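Local coordinates for uncharacterized protein (PDB 6AR7) that is of unknown function but, as an all-helical protein with domains of the LprI family, may act as a lysozyme inhibitor, at residues 79-82 / 83-86. Numbering follows the deposited sequence.
Sequences WQES and QRRW
Glu81 forms salt bridges to Arg84 (i to i+3) and Arg85 (i to i+4), a three-residue network on the outer side of helix 73-101; its two oxygens suit it to two donors. With CG anti to the backbone N (chi1 178°) and a bend at chi2, the carboxylate swings out beside the helix, and the long, flexible arginines reach back to it from the next turn. OE1 takes a nearly straight bond from Arg84 NH2 at 2.9 Å, on its anti side and close to the guanidinium plane, with a weak second bond from Arg84 NE at 3.5 Å. OE2 accepts from Arg85 NE at 2.8 Å, nearly in line with the C-O bond, but the hydrogen bond is bent and OE2 sits out of the guanidinium plane. The carboxylate plane is turned 59° from that of Arg84 and 68° from that of Arg85.

Arg84 folds back so that Gln80 O sits 3.7 Å above its guanidinium plane, over its centre. At the edge a water accepts from Arg84 NH2 and donates to Gln80 OE1.

Helical backbone bonds run beneath, among them Gln83 N to Trp79 O and Trp86 N to Ser82 O, the latter 2.7 Å. Trp79 O has a second donor in Ser82 OG, at 2.7 Å; a small hydroxyl suits this buried place because it can turn back to the helix and still bond Arg124 of helix 107-136.

The inward side chains both pack and bond. Trp79 is broad enough to reach Leu67 and Leu128 while its NE1 bonds Tyr135; Ser82 OG and Gln83 OE1 hydrogen-bond Arg124, and Trp86 meets it by cation-pi contact. The helix is thus two-faced: buried groups join it to the bundle, while outside one acid shared by two bases probably stays ionised and offsets part of their charge.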
loop_
_atom_site.group_PDB
_atom_site.type_symbol
_atom_site.label_atom_id
_atom_site.label_comp_id
_atom_site.label_asym_id
_atom_site.label_seq_id
_atom_site.Cartn_x
_atom_site.Cartn_y
_atom_site.Cartn_z
ATOM N N TRP A 79 7.508 -1.812 14.459
ATOM C CA TRP A 79 6.232 -1.623 13.764
ATOM C C TRP A 79 5.699 -0.212 13.967
ATOM O O TRP A 79 5.101 0.368 13.048
ATOM C CB TRP A 79 5.207 -2.666 14.216
ATOM C CG TRP A 79 5.404 -3.970 13.517
ATOM C CD1 TRP A 79 6.105 -5.047 13.980
ATOM C CD2 TRP A 79 4.912 -4.340 12.220
ATOM N NE1 TRP A 79 6.090 -6.057 13.049
ATOM C CE2 TRP A 79 5.354 -5.651 11.965
ATOM C CE3 TRP A 79 4.143 -3.687 11.250
ATOM C CZ2 TRP A 79 5.056 -6.320 10.778
ATOM C CZ3 TRP A 79 3.845 -4.356 10.078
ATOM C CH2 TRP A 79 4.295 -5.660 9.855
ATOM N N GLN A 80 5.904 0.357 15.161
ATOM C CA GLN A 80 5.494 1.738 15.384
ATOM C C GLN A 80 6.192 2.659 14.405
ATOM O O GLN A 80 5.579 3.581 13.856
ATOM C CB GLN A 80 5.789 2.167 16.820
ATOM C CG GLN A 80 4.879 1.500 17.829
ATOM C CD GLN A 80 5.227 1.890 19.248
ATOM O OE1 GLN A 80 6.399 2.049 19.581
ATOM N NE2 GLN A 80 4.215 2.019 20.097
ATOM N N GLU A 81 7.475 2.408 14.165
ATOM C CA GLU A 81 8.197 3.180 13.171
ATOM C C GLU A 81 7.609 2.961 11.782
ATOM O O GLU A 81 7.398 3.924 11.030
ATOM C CB GLU A 81 9.676 2.787 13.193
ATOM C CG GLU A 81 10.516 3.513 12.150
ATOM C CD GLU A 81 10.573 5.015 12.345
ATOM O OE1 GLU A 81 10.374 5.495 13.480
ATOM O OE2 GLU A 81 10.785 5.722 11.342
ATOM N N SER A 82 7.299 1.706 11.438
ATOM C CA SER A 82 6.742 1.423 10.116
ATOM C C SER A 82 5.415 2.149 9.909
ATOM O O SER A 82 5.143 2.662 8.815
ATOM C CB SER A 82 6.571 -0.086 9.930
ATOM O OG SER A 82 5.342 -0.539 10.468
ATOM N N GLN A 83 4.592 2.234 10.959
ATOM C CA GLN A 83 3.291 2.882 10.808
ATOM C C GLN A 83 3.442 4.387 10.646
ATOM O O GLN A 83 2.732 5.005 9.848
ATOM C CB GLN A 83 2.388 2.557 12.003
ATOM C CG GLN A 83 0.942 3.102 11.870
ATOM C CD GLN A 83 0.128 2.405 10.787
ATOM O OE1 GLN A 83 0.590 1.466 10.119
ATOM N NE2 GLN A 83 -1.092 2.880 10.591
ATOM N N ARG A 84 4.365 4.996 11.390
ATOM C CA ARG A 84 4.633 6.410 11.179
ATOM C C ARG A 84 5.057 6.661 9.731
ATOM O O ARG A 84 4.619 7.631 9.101
ATOM C CB ARG A 84 5.723 6.872 12.148
ATOM C CG ARG A 84 5.233 7.296 13.547
ATOM C CD ARG A 84 6.367 7.903 14.409
ATOM N NE ARG A 84 7.498 6.997 14.655
ATOM C CZ ARG A 84 7.604 6.161 15.692
ATOM N NH1 ARG A 84 6.649 6.102 16.606
ATOM N NH2 ARG A 84 8.674 5.381 15.816
ATOM N N ARG A 85 5.886 5.768 9.180
ATOM C CA ARG A 85 6.352 5.919 7.806
ATOM C C ARG A 85 5.239 5.624 6.820
ATOM O O ARG A 85 5.143 6.270 5.769
ATOM C CB ARG A 85 7.540 4.999 7.547
ATOM C CG ARG A 85 8.778 5.283 8.406
ATOM C CD ARG A 85 9.383 6.637 8.095
ATOM N NE ARG A 85 10.650 6.841 8.798
ATOM C CZ ARG A 85 11.446 7.895 8.619
ATOM N NH1 ARG A 85 11.108 8.842 7.753
ATOM N NH2 ARG A 85 12.580 8.002 9.303
ATOM N N TRP A 86 4.380 4.658 7.144
ATOM C CA TRP A 86 3.274 4.343 6.245
ATOM C C TRP A 86 2.333 5.533 6.112
ATOM O O TRP A 86 1.915 5.904 5.003
ATOM C CB TRP A 86 2.526 3.123 6.759
ATOM C CG TRP A 86 1.475 2.664 5.825
ATOM C CD1 TRP A 86 1.663 1.978 4.657
ATOM C CD2 TRP A 86 0.057 2.839 5.964
ATOM N NE1 TRP A 86 0.453 1.712 4.068
ATOM C CE2 TRP A 86 -0.551 2.232 4.843
ATOM C CE3 TRP A 86 -0.758 3.445 6.928
ATOM C CZ2 TRP A 86 -1.928 2.213 4.658
ATOM C CZ3 TRP A 86 -2.145 3.425 6.742
ATOM C CH2 TRP A 86 -2.713 2.812 5.618
HETATM O O HOH W 1 8.249 4.073 18.447
#